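AxyAgu115A (Amphibacillus xylanus NBRC 15112, PDB 6NPS) is a family GH115 glycoside hydrolase, an alpha-glucuronidase that probably removes glucuronic acid side groups from arabinoglucuronoxylan. Local coordinates at residues E558-Q561 with Q562-T565; T807-L810 with D811-N815. The protein carries 3 engineered substitutions. All coordinates share one frame; numbering follows the deposited sequence.

Contact 1 of 2, residues E558-Q561 with Q562-T565; sequences EVDQ and QHFT
Asp560 chi1 of 65° folds the carboxylate over its own backbone, toward the turn, and His563 chi1 of -58° swings the imidazole so that ND1 comes back to meet it. The main bond runs from His563 ND1 to Asp560 OD2 at 2.8 Å; it is nearly straight, lies close to the imidazole plane and uses the syn lone pair of OD2. A second, weak bond from the same ND1 reaches Asp560 OD1. Ring and carboxylate planes stand almost perpendicular, 89° apart, with Asp560 CG in the ring plane at the imidazole edge.

Asp560 OD1 also takes a weak bond from His563 N (3.2 Å), so one carboxylate holds both ring and backbone of the N-cap residue. His563 N donates to Asp560 O at 3.1 Å from above the carbonyl plane, and Phe564 N makes a weak bond to Gln561 O. A water gives a hydrogen bond to Gln561 O and accepts one from Thr565 N at 2.7 Å, bridging into the first turn of helix 564-596. On the apolar side, Val559 CG1 meets the edge of the Phe564 ring at CD1, 3.6 Å away; Tyr556 packs edge-to-face with that same ring.

The bond to OD2 fixes the rotation of the imidazole and probably keeps a proton on ND1. The carboxylate would favour a charged ring and the helix N terminus would disfavour it, leaving any ionisation shift undecided.

Contact 2 of 2, residues T807-L810 with D811-N815; sequences TENL and DGTLN
Thr807 and Asn815 form an antiparallel hydrogen-bonded pair in which Asn815 N donates to Thr807 O (2.7 Å). The loop is a 3:5 hairpin with a type I turn and G1 bulge: Gly812 N closes the turn weakly on Asn809 O (3.3 Å), and Asn809 N closes the hairpin loop on Thr813 O (2.8 Å). At Gly812, phi 94°, a side chain would jam against the preceding carbonyl O.

On one side two asparagine amides clasp each other, their planes 57° apart. Asn809 ND2 donates to Asn815 OD1, from above the carbonyl plane, and to Thr813 OG1 at 3.0 Å. In return Asn815 ND2 reaches Asn809 OD1 at 2.9 Å and, almost straight, Thr807 OG1, which also bonds to Asp844 O. Asp811 OD2 takes Thr813 N, an Asx turn, and Thr813 OG1 at 2.6 Å. Glu808 CG touches Leu814 CD2 on the other side of the strands.

With an alanine at Asn809, Asn815 OD1 and Thr813 OG1 would probably lose this donor and Asn815 ND2 one of two acceptors, leaving the buried amide freer to turn on Thr807 OG1. The relay runs one way, from Asn809 ND2 through Thr813 OG1 to the carboxylate, and fixes which way the Asn809 amide is turned.

Overall arrangement
From the N terminus, the chain first builds a part with the mixed sheet of strands 64-69, 97-106, 109-117 and 160-162, then the TIM-type barrel of parallel strands from 170-174 to 446-450. Contact 1 closes the short connection between helix 537-558 and helix 564-596, in the helical region after the barrel. The chain continues through helix 601-629 and the two five-stranded sheets between residues 666 and 775 before contact 2 closes the hairpin of strands 803-808 and 814-821, within the family's strand-rich C-terminal domain. The two loops are in series, neither nested nor crossed. The centres of contact 1 and contact 2 are 52 Å apart, on opposite sides of the chain's centre. Contact 1 joins consecutive helices; contact 2 joins consecutive strands.

Contact 1 of 2, residues E558-Q561 with Q562-T565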
loop_
_atom_site.group_PDB
_atom_site.type_symbol
_atom_site.label_atom_id
_atom_site.label_comp_id
_atom_site.label_asym_id
_atom_site.label_seq_id
_atom_site.Cartn_x
_atom_site.Cartn_y
_atom_site.Cartn_z
ATOM N N GLU A 558 -24.230 -0.604 36.546
ATOM C CA GLU A 558 -24.997 -1.312 37.592
ATOM C C GLU A 558 -24.194 -1.591 38.864
ATOM O O GLU A 558 -24.771 -1.609 39.953
ATOM C CB GLU A 558 -25.562 -2.619 37.035
ATOM C CG GLU A 558 -26.699 -2.358 36.049
ATOM C CD GLU A 558 -26.898 -3.491 35.053
ATOM O OE1 GLU A 558 -27.580 -3.262 34.026
ATOM O OE2 GLU A 558 -26.386 -4.608 35.304
ATOM N N VAL A 559 -22.878 -1.800 38.770
ATOM C CA VAL A 559 -22.110 -2.132 39.975
ATOM C C VAL A 559 -22.218 -1.012 41.004
ATOM O O VAL A 559 -22.231 0.172 40.661
ATOM C CB VAL A 559 -20.642 -2.438 39.622
ATOM C CG1 VAL A 559 -19.926 -1.194 39.086
ATOM C CG2 VAL A 559 -19.888 -3.052 40.851
ATOM N N ASP A 560 -22.337 -1.380 42.275
ATOM C CA ASP A 560 -22.411 -0.376 43.332
ATOM C C ASP A 560 -21.043 0.272 43.568
ATOM O O ASP A 560 -19.994 -0.270 43.198
ATOM C CB ASP A 560 -22.931 -0.996 44.629
ATOM C CG ASP A 560 -21.985 -2.037 45.185
ATOM O OD1 ASP A 560 -21.083 -1.655 45.956
ATOM O OD2 ASP A 560 -22.128 -3.230 44.837
ATOM N N GLN A 561 -21.070 1.445 44.214
ATOM C CA GLN A 561 -19.860 2.247 44.441
ATOM C C GLN A 561 -18.779 1.465 45.176
ATOM O O GLN A 561 -17.590 1.592 44.860
ATOM C CB GLN A 561 -20.223 3.482 45.256
ATOM C CG GLN A 561 -20.901 3.059 46.555
ATOM C CD GLN A 561 -21.746 4.120 47.194
ATOM O OE1 GLN A 561 -21.267 5.166 47.640
ATOM N NE2 GLN A 561 -23.036 3.876 47.186
ATOM N N GLN A 562 -19.172 0.673 46.183
ATOM C CA GLN A 562 -18.222 -0.052 47.007
ATOM C C GLN A 562 -17.440 -1.071 46.195
ATOM O O GLN A 562 -16.301 -1.386 46.531
ATOM C CB GLN A 562 -18.978 -0.735 48.153
ATOM C CG GLN A 562 -18.139 -1.017 49.373
ATOM C CD GLN A 562 -18.959 -1.426 50.591
ATOM O OE1 GLN A 562 -20.163 -1.681 50.495
ATOM N NE2 GLN A 562 -18.294 -1.517 51.743
ATOM N N HIS A 563 -18.017 -1.606 45.124
ATOM C CA HIS A 563 -17.349 -2.671 44.398
ATOM C C HIS A 563 -16.917 -2.229 43.015
ATOM O O HIS A 563 -16.436 -3.059 42.231
ATOM C CB HIS A 563 -18.258 -3.908 44.348
ATOM C CG HIS A 563 -18.659 -4.413 45.705
ATOM N ND1 HIS A 563 -19.905 -4.171 46.251
ATOM C CD2 HIS A 563 -17.975 -5.134 46.631
ATOM C CE1 HIS A 563 -19.974 -4.721 47.453
ATOM N NE2 HIS A 563 -18.815 -5.307 47.711
ATOM N N PHE A 564 -17.057 -0.932 42.704
ATOM C CA PHE A 564 -16.679 -0.428 41.384
ATOM C C PHE A 564 -15.209 -0.682 41.075
ATOM O O PHE A 564 -14.868 -1.119 39.968
ATOM C CB PHE A 564 -16.988 1.070 41.266
ATOM C CG PHE A 564 -16.640 1.648 39.930
ATOM C CD1 PHE A 564 -17.503 1.505 38.844
ATOM C CD2 PHE A 564 -15.450 2.350 39.753
ATOM C CE1 PHE A 564 -17.187 2.030 37.606
ATOM C CE2 PHE A 564 -15.128 2.899 38.502
ATOM C CZ PHE A 564 -15.983 2.737 37.436
ATOM N N THR A 565 -14.320 -0.398 42.030
ATOM C CA THR A 565 -12.888 -0.513 41.760
ATOM C C THR A 565 -12.515 -1.924 41.304
ATOM O O THR A 565 -11.751 -2.098 40.346
ATOM C CB THR A 565 -12.084 -0.114 43.018
ATOM O OG1 THR A 565 -12.192 1.302 43.235
ATOM C CG2 THR A 565 -10.631 -0.461 42.850
HETATM O O HOH W 1 -14.960 0.678 44.433
#

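Contact 2 of 2, residues T807-L810 with D811-N815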
loop_
_atom_site.group_PDB
_atom_site.type_symbol
_atom_site.label_atom_id
_atom_site.label_comp_id
_atom_site.label_asym_id
_atom_site.label_seq_id
_atom_site.Cartn_x
_atom_site.Cartn_y
_atom_site.Cartn_z
ATOM N N THR A 807 -8.535 -46.516 21.051
ATOM C CA THR A 807 -7.903 -47.801 21.315
ATOM C C THR A 807 -7.786 -47.955 22.826
ATOM O O THR A 807 -7.869 -46.976 23.578
ATOM C CB THR A 807 -6.506 -47.946 20.614
ATOM O OG1 THR A 807 -5.584 -46.970 21.105
ATOM C CG2 THR A 807 -6.622 -47.786 19.079
ATOM N N GLU A 808 -7.591 -49.189 23.274
ATOM C CA GLU A 808 -7.650 -49.499 24.696
ATOM C C GLU A 808 -6.292 -49.926 25.240
ATOM O O GLU A 808 -5.529 -50.623 24.567
ATOM C CB GLU A 808 -8.691 -50.599 24.975
ATOM C CG GLU A 808 -9.078 -50.695 26.445
ATOM C CD GLU A 808 -10.216 -51.673 26.697
ATOM O OE1 GLU A 808 -11.174 -51.710 25.889
ATOM O OE2 GLU A 808 -10.139 -52.410 27.707
ATOM N N ASN A 809 -5.999 -49.508 26.465
ATOM C CA ASN A 809 -4.785 -49.903 27.153
ATOM C C ASN A 809 -5.078 -51.021 28.151
ATOM O O ASN A 809 -6.215 -51.466 28.297
ATOM C CB ASN A 809 -4.162 -48.692 27.834
ATOM C CG ASN A 809 -3.895 -47.600 26.859
ATOM O OD1 ASN A 809 -3.292 -47.846 25.821
ATOM N ND2 ASN A 809 -4.374 -46.406 27.145
ATOM N N LEU A 810 -4.028 -51.463 28.858
ATOM C CA LEU A 810 -4.151 -52.625 29.733
ATOM C C LEU A 810 -4.994 -52.288 30.956
ATOM O O LEU A 810 -5.912 -53.040 31.313
ATOM C CB LEU A 810 -2.761 -53.131 30.139
ATOM C CG LEU A 810 -2.653 -54.294 31.134
ATOM C CD1 LEU A 810 -3.525 -55.487 30.734
ATOM C CD2 LEU A 810 -1.212 -54.747 31.330
ATOM N N ASP A 811 -4.730 -51.130 31.570
ATOM C CA ASP A 811 -5.429 -50.658 32.761
ATOM C C ASP A 811 -6.901 -50.322 32.498
ATOM O O ASP A 811 -7.623 -49.930 33.425
ATOM C CB ASP A 811 -4.682 -49.447 33.329
ATOM C CG ASP A 811 -4.424 -48.379 32.281
ATOM O OD1 ASP A 811 -3.602 -47.467 32.520
ATOM O OD2 ASP A 811 -5.067 -48.446 31.209
ATOM N N GLY A 812 -7.362 -50.483 31.252
ATOM C CA GLY A 812 -8.720 -50.158 30.866
ATOM C C GLY A 812 -8.911 -48.770 30.284
ATOM O O GLY A 812 -9.983 -48.497 29.731
ATOM N N THR A 813 -7.916 -47.893 30.386
ATOM C CA THR A 813 -8.015 -46.557 29.814
ATOM C C THR A 813 -8.048 -46.614 28.290
ATOM O O THR A 813 -7.668 -47.610 27.664
ATOM C CB THR A 813 -6.844 -45.677 30.261
ATOM O OG1 THR A 813 -5.599 -46.286 29.877
ATOM C CG2 THR A 813 -6.874 -45.472 31.771
ATOM N N LEU A 814 -8.485 -45.514 27.692
ATOM C CA LEU A 814 -8.613 -45.427 26.247
ATOM C C LEU A 814 -7.695 -44.345 25.703
ATOM O O LEU A 814 -7.440 -43.340 26.366
ATOM C CB LEU A 814 -10.062 -45.127 25.810
ATOM C CG LEU A 814 -11.116 -46.150 26.257
ATOM C CD1 LEU A 814 -12.516 -45.571 26.076
ATOM C CD2 LEU A 814 -10.963 -47.477 25.501
ATOM N N ASN A 815 -7.210 -44.564 24.484
ATOM C CA ASN A 815 -6.531 -43.531 23.707
ATOM C C ASN A 815 -7.514 -43.013 22.669
ATOM O O ASN A 815 -8.007 -43.778 21.833
ATOM C CB ASN A 815 -5.257 -44.057 23.039
ATOM C CG ASN A 815 -4.416 -44.923 23.973
ATOM O OD1 ASN A 815 -3.945 -44.473 25.017
ATOM N ND2 ASN A 815 -4.254 -46.191 23.605
#